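Local coordinates for PUA domain-containing protein (PDB 3D79) that is of unknown function but joins a pre-PUA-like domain to a PUA domain and probably binds RNA, at residues 68-82 / 166-178. Residues are numbered along the deposited sequence; the frame is centred on the assembly and turned at random.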
loop_
_atom_site.group_PDB
_atom_site.type_symbol
_atom_site.label_atom_id
_atom_site.label_comp_id
_atom_site.label_asym_id
_atom_site.label_seq_id
_atom_site.Cartn_x
_atom_site.Cartn_y
_atom_site.Cartn_z
ATOM N N ILE A 68 6.554 -0.750 4.035
ATOM C CA ILE A 68 6.340 -1.507 5.265
ATOM C C ILE A 68 6.867 -2.916 5.032
ATOM O O ILE A 68 6.748 -3.452 3.931
ATOM C CB ILE A 68 4.830 -1.533 5.653
ATOM C CG1 ILE A 68 4.638 -1.943 7.118
ATOM C CG2 ILE A 68 4.010 -2.420 4.712
ATOM C CD1 ILE A 68 3.271 -1.524 7.663
ATOM N N ARG A 69 7.479 -3.513 6.048
ATOM C CA ARG A 69 7.806 -4.928 5.964
ATOM C C ARG A 69 7.205 -5.663 7.150
ATOM O O ARG A 69 7.370 -5.251 8.299
ATOM C CB ARG A 69 9.312 -5.184 5.851
ATOM C CG ARG A 69 9.645 -6.673 5.646
ATOM C CD ARG A 69 11.063 -6.906 5.145
ATOM N NE ARG A 69 12.078 -6.612 6.154
ATOM C CZ ARG A 69 13.386 -6.792 5.981
ATOM N NH1 ARG A 69 13.856 -7.273 4.835
ATOM N NH2 ARG A 69 14.231 -6.495 6.959
ATOM N N ARG A 70 6.459 -6.715 6.830
ATOM C CA ARG A 70 5.922 -7.647 7.810
ATOM C C ARG A 70 6.502 -9.001 7.443
ATOM O O ARG A 70 6.210 -9.533 6.366
ATOM C CB ARG A 70 4.398 -7.673 7.742
ATOM C CG ARG A 70 3.729 -6.426 8.303
ATOM C CD ARG A 70 3.328 -6.619 9.759
ATOM N NE ARG A 70 3.031 -5.347 10.414
ATOM C CZ ARG A 70 1.814 -4.836 10.555
ATOM N NH1 ARG A 70 1.658 -3.668 11.165
ATOM N NH2 ARG A 70 0.753 -5.485 10.086
ATOM N N LYS A 71 7.321 -9.542 8.347
ATOM C CA LYS A 71 8.216 -10.682 8.080
ATOM C C LYS A 71 9.099 -10.489 6.843
ATOM O O LYS A 71 10.066 -9.721 6.898
ATOM C CB LYS A 71 7.495 -12.054 8.113
ATOM C CG LYS A 71 6.033 -12.089 7.646
ATOM C CD LYS A 71 5.871 -12.615 6.214
ATOM C CE LYS A 71 5.565 -14.121 6.175
ATOM N NZ LYS A 71 6.743 -14.979 6.531
ATOM N N ASP A 72 8.775 -11.152 5.737
ATOM C CA ASP A 72 9.559 -10.997 4.515
ATOM C C ASP A 72 8.765 -10.331 3.391
ATOM O O ASP A 72 9.261 -10.215 2.263
ATOM C CB ASP A 72 10.146 -12.343 4.060
ATOM C CG ASP A 72 9.095 -13.295 3.513
ATOM O OD1 ASP A 72 9.427 -14.084 2.600
ATOM O OD2 ASP A 72 7.944 -13.266 3.991
ATOM N N LEU A 73 7.553 -9.872 3.706
ATOM C CA LEU A 73 6.679 -9.264 2.697
ATOM C C LEU A 73 6.614 -7.747 2.823
ATOM O O LEU A 73 6.469 -7.213 3.922
ATOM C CB LEU A 73 5.264 -9.851 2.767
ATOM C CG LEU A 73 5.083 -11.349 2.491
ATOM C CD1 LEU A 73 3.608 -11.710 2.591
ATOM C CD2 LEU A 73 5.640 -11.755 1.133
ATOM N N ILE A 74 6.712 -7.066 1.682
ATOM C CA ILE A 74 6.719 -5.609 1.664
ATOM C C ILE A 74 5.527 -5.027 0.897
ATOM O O ILE A 74 4.893 -5.706 0.079
ATOM C CB ILE A 74 8.060 -5.021 1.094
ATOM C CG1 ILE A 74 8.319 -5.490 -0.340
ATOM C CG2 ILE A 74 9.242 -5.405 1.979
ATOM C CD1 ILE A 74 7.645 -4.659 -1.402
ATOM N N PHE A 75 5.240 -3.760 1.175
ATOM C CA PHE A 75 4.244 -3.003 0.422
ATOM C C PHE A 75 4.517 -1.516 0.616
ATOM O O PHE A 75 5.003 -1.117 1.669
ATOM C CB PHE A 75 2.821 -3.338 0.878
ATOM C CG PHE A 75 1.767 -2.992 -0.138
ATOM C CD1 PHE A 75 1.646 -3.731 -1.313
ATOM C CD2 PHE A 75 0.894 -1.924 0.075
ATOM C CE1 PHE A 75 0.685 -3.416 -2.263
ATOM C CE2 PHE A 75 -0.074 -1.602 -0.867
ATOM C CZ PHE A 75 -0.182 -2.349 -2.041
ATOM N N PRO A 76 4.236 -0.685 -0.408
ATOM C CA PRO A 76 4.435 0.752 -0.200
ATOM C C PRO A 76 3.697 1.335 1.008
ATOM O O PRO A 76 2.552 0.968 1.280
ATOM C CB PRO A 76 3.881 1.373 -1.492
ATOM C CG PRO A 76 4.055 0.308 -2.508
ATOM C CD PRO A 76 3.790 -0.981 -1.785
ATOM N N LEU A 77 4.363 2.244 1.713
ATOM C CA LEU A 77 3.739 3.013 2.789
ATOM C C LEU A 77 2.705 3.985 2.234
ATOM O O LEU A 77 2.745 4.341 1.052
ATOM C CB LEU A 77 4.794 3.811 3.559
ATOM C CG LEU A 77 5.834 3.013 4.349
ATOM C CD1 LEU A 77 6.964 3.922 4.770
ATOM C CD2 LEU A 77 5.205 2.324 5.564
ATOM N N VAL A 78 1.788 4.425 3.094
ATOM C CA VAL A 78 0.802 5.435 2.691
ATOM C C VAL A 78 1.498 6.729 2.242
ATOM O O VAL A 78 1.093 7.323 1.236
ATOM C CB VAL A 78 -0.283 5.687 3.781
ATOM C CG1 VAL A 78 -1.272 6.760 3.327
ATOM C CG2 VAL A 78 -1.044 4.394 4.061
ATOM N N ILE A 79 2.543 7.146 2.958
ATOM C CA ILE A 79 3.305 8.347 2.568
ATOM C C ILE A 79 3.926 8.208 1.168
ATOM O O ILE A 79 3.864 9.150 0.360
ATOM C CB ILE A 79 4.358 8.788 3.638
ATOM C CG1 ILE A 79 4.941 10.170 3.294
ATOM C CG2 ILE A 79 5.467 7.762 3.798
ATOM C CD1 ILE A 79 3.893 11.274 3.177
ATOM N N ALA A 80 4.492 7.034 0.877
ATOM C CA ALA A 80 5.079 6.755 -0.438
ATOM C C ALA A 80 4.029 6.863 -1.548
ATOM O O ALA A 80 4.272 7.475 -2.598
ATOM C CB ALA A 80 5.731 5.385 -0.452
ATOM N N LEU A 81 2.860 6.274 -1.304
ATOM C CA LEU A 81 1.754 6.351 -2.248
ATOM C C LEU A 81 1.205 7.774 -2.358
ATOM O O LEU A 81 0.758 8.189 -3.434
ATOM C CB LEU A 81 0.644 5.372 -1.849
ATOM C CG LEU A 81 1.031 3.889 -1.958
ATOM C CD1 LEU A 81 -0.034 3.015 -1.304
ATOM C CD2 LEU A 81 1.262 3.454 -3.404
ATOM N N TYR A 82 1.234 8.508 -1.246
ATOM C CA TYR A 82 0.755 9.892 -1.229
ATOM C C TYR A 82 1.596 10.750 -2.165
ATOM O O TYR A 82 1.061 11.507 -2.986
ATOM C CB TYR A 82 0.770 10.473 0.188
ATOM C CG TYR A 82 0.160 11.858 0.243
ATOM C CD1 TYR A 82 -1.206 12.025 0.455
ATOM C CD2 TYR A 82 0.948 12.994 0.050
ATOM C CE1 TYR A 82 -1.778 13.301 0.489
ATOM C CE2 TYR A 82 0.388 14.271 0.081
ATOM C CZ TYR A 82 -0.972 14.411 0.302
ATOM O OH TYR A 82 -1.526 15.674 0.334
ATOM N N ILE A 166 -4.063 -2.516 7.472
ATOM C CA ILE A 166 -2.897 -2.748 8.335
ATOM C C ILE A 166 -2.113 -1.467 8.636
ATOM O O ILE A 166 -1.260 -1.442 9.525
ATOM C CB ILE A 166 -1.950 -3.848 7.760
ATOM C CG1 ILE A 166 -1.268 -3.376 6.465
ATOM C CG2 ILE A 166 -2.708 -5.166 7.561
ATOM C CD1 ILE A 166 -0.217 -4.358 5.920
ATOM N N HIS A 167 -2.407 -0.408 7.884
ATOM C CA HIS A 167 -1.739 0.875 8.035
ATOM C C HIS A 167 -2.588 1.914 7.314
ATOM O O HIS A 167 -3.004 1.698 6.175
ATOM C CB HIS A 167 -0.297 0.805 7.487
ATOM C CG HIS A 167 0.349 2.141 7.270
ATOM N ND1 HIS A 167 1.112 2.425 6.156
ATOM C CD2 HIS A 167 0.350 3.268 8.021
ATOM C CE1 HIS A 167 1.546 3.672 6.228
ATOM N NE2 HIS A 167 1.094 4.207 7.346
ATOM N N HIS A 168 -2.873 3.021 7.989
ATOM C CA HIS A 168 -3.661 4.091 7.385
ATOM C C HIS A 168 -3.070 5.459 7.682
ATOM O O HIS A 168 -2.320 5.624 8.650
ATOM C CB HIS A 168 -5.132 4.017 7.824
ATOM C CG HIS A 168 -5.349 4.237 9.292
ATOM N ND1 HIS A 168 -5.500 5.492 9.846
ATOM C CD2 HIS A 168 -5.470 3.359 10.316
ATOM C CE1 HIS A 168 -5.691 5.376 11.149
ATOM N NE2 HIS A 168 -5.669 4.093 11.461
ATOM N N ALA A 169 -3.395 6.436 6.835
ATOM C CA ALA A 169 -2.986 7.814 7.079
ATOM C C ALA A 169 -3.529 8.242 8.446
ATOM O O ALA A 169 -4.639 7.853 8.825
ATOM C CB ALA A 169 -3.494 8.735 5.972
ATOM N N ARG A 170 -2.732 9.018 9.179
ATOM C CA ARG A 170 -3.048 9.458 10.554
ATOM C C ARG A 170 -2.709 8.451 11.665
ATOM O O ARG A 170 -2.854 8.780 12.846
ATOM C CB ARG A 170 -4.512 9.901 10.704
ATOM C CG ARG A 170 -4.956 11.022 9.785
ATOM C CD ARG A 170 -6.363 11.435 10.157
ATOM N NE ARG A 170 -6.944 12.372 9.204
ATOM C CZ ARG A 170 -8.197 12.814 9.261
ATOM N NH1 ARG A 170 -9.011 12.403 10.227
ATOM N NH2 ARG A 170 -8.639 13.666 8.346
ATOM N N ASP A 171 -2.275 7.240 11.313
ATOM C CA ASP A 171 -1.856 6.280 12.343
ATOM C C ASP A 171 -0.424 6.561 12.826
ATOM O O ASP A 171 0.196 7.541 12.406
ATOM C CB ASP A 171 -2.081 4.811 11.910
ATOM C CG ASP A 171 -1.048 4.305 10.904
ATOM O OD1 ASP A 171 -0.068 5.010 10.596
ATOM O OD2 ASP A 171 -1.223 3.166 10.423
ATOM N N LYS A 172 0.089 5.719 13.716
ATOM C CA LYS A 172 1.398 5.964 14.308
ATOM C C LYS A 172 2.556 5.775 13.324
ATOM O O LYS A 172 3.564 6.477 13.408
ATOM C CB LYS A 172 1.589 5.120 15.570
ATOM C CG LYS A 172 0.869 5.687 16.792
ATOM C CD LYS A 172 1.463 7.033 17.214
ATOM C CE LYS A 172 0.609 7.731 18.262
ATOM N NZ LYS A 172 1.047 9.140 18.494
ATOM N N ILE A 173 2.399 4.840 12.387
ATOM C CA ILE A 173 3.380 4.666 11.306
ATOM C C ILE A 173 3.441 5.930 10.435
ATOM O O ILE A 173 4.529 6.416 10.096
ATOM C CB ILE A 173 3.069 3.420 10.449
ATOM C CG1 ILE A 173 3.205 2.146 11.296
ATOM C CG2 ILE A 173 3.994 3.354 9.231
ATOM C CD1 ILE A 173 2.664 0.863 10.656
ATOM N N TRP A 174 2.270 6.464 10.098
ATOM C CA TRP A 174 2.158 7.722 9.361
ATOM C C TRP A 174 2.886 8.853 10.086
ATOM O O TRP A 174 3.645 9.597 9.471
ATOM C CB TRP A 174 0.683 8.078 9.149
ATOM C CG TRP A 174 0.441 9.417 8.506
ATOM C CD1 TRP A 174 0.173 10.599 9.146
ATOM C CD2 TRP A 174 0.422 9.710 7.101
ATOM N NE1 TRP A 174 -0.002 11.606 8.231
ATOM C CE2 TRP A 174 0.139 11.090 6.968
ATOM C CE3 TRP A 174 0.616 8.944 5.942
ATOM C CZ2 TRP A 174 0.052 11.721 5.722
ATOM C CZ3 TRP A 174 0.530 9.578 4.702
ATOM C CH2 TRP A 174 0.248 10.949 4.604
ATOM N N GLU A 175 2.671 8.962 11.396
ATOM C CA GLU A 175 3.289 10.036 12.182
ATOM C C GLU A 175 4.805 10.073 12.020
ATOM O O GLU A 175 5.393 11.150 11.880
ATOM C CB GLU A 175 2.913 9.918 13.664
ATOM C CG GLU A 175 1.458 10.262 13.955
ATOM C CD GLU A 175 1.156 10.410 15.438
ATOM O OE1 GLU A 175 2.101 10.436 16.257
ATOM O OE2 GLU A 175 -0.041 10.504 15.782
ATOM N N VAL A 176 5.430 8.895 12.016
ATOM C CA VAL A 176 6.893 8.798 11.973
ATOM C C VAL A 176 7.495 8.677 10.566
ATOM O O VAL A 176 8.715 8.713 10.418
ATOM C CB VAL A 176 7.439 7.655 12.885
ATOM C CG1 VAL A 176 6.969 7.843 14.328
ATOM C CG2 VAL A 176 7.054 6.276 12.355
ATOM N N THR A 177 6.648 8.532 9.548
ATOM C CA THR A 177 7.126 8.386 8.163
ATOM C C THR A 177 6.754 9.548 7.228
ATOM O O THR A 177 7.389 9.732 6.180
ATOM C CB THR A 177 6.626 7.076 7.524
ATOM O OG1 THR A 177 5.196 7.027 7.595
ATOM C CG2 THR A 177 7.233 5.855 8.226
ATOM N N ALA A 178 5.733 10.320 7.602
ATOM C CA ALA A 178 5.210 11.392 6.744
ATOM C C ALA A 178 5.994 12.698 6.854
ATOM O O ALA A 178 6.409 13.095 7.944
ATOM C CB ALA A 178 3.736 11.632 7.022
HETATM O O HOH W 1 3.113 6.213 5.718
#
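Val-78, in the first turn of helix 78-84, wedges between the rings of His-167 and Trp-174. Its CG2 lies over one face of the imidazole in a CH-pi contact, 3.7 Å from the ring centroid, while Ile-173 CG2 backs the opposite face. With CG1 anti to the backbone N (chi1 179°), Val-78 sends that second methyl to Trp-174, 3.6 Å from CZ3, and to Ala-169 CB. Leu-77 CD2 rests against both His-167 CE1 and Ile-173 CG2, 4.0 Å from each, and Ile-68 CD1 extends this seam to Ile-173 CD1. An alanine in place of His-167 would probably open a gap between the Val-78 and Ile-173 methyls. Water 1 links the helices, accepting from Ile-79 N (3.0 Å) and donating to Thr-177 OG1 (2.9 Å). The packing thins at both ends: Arg-70 slides past Ile-166 while its NE bonds Thr-56, and Tyr-82 CG stays 4.5 Å from Trp-174 CH2, at the indole edge. Exposed Ala-178 sets CB over one indole face and against Ile-79 CD1. Helix 172-177, N-capped by Asp-171, packs against the start of helix 78-84 and strand 64-70, and strand 167-168 pairs with PUA-sheet strand 141-147, consistent with a contact between the pre-PUA-like and PUA domains.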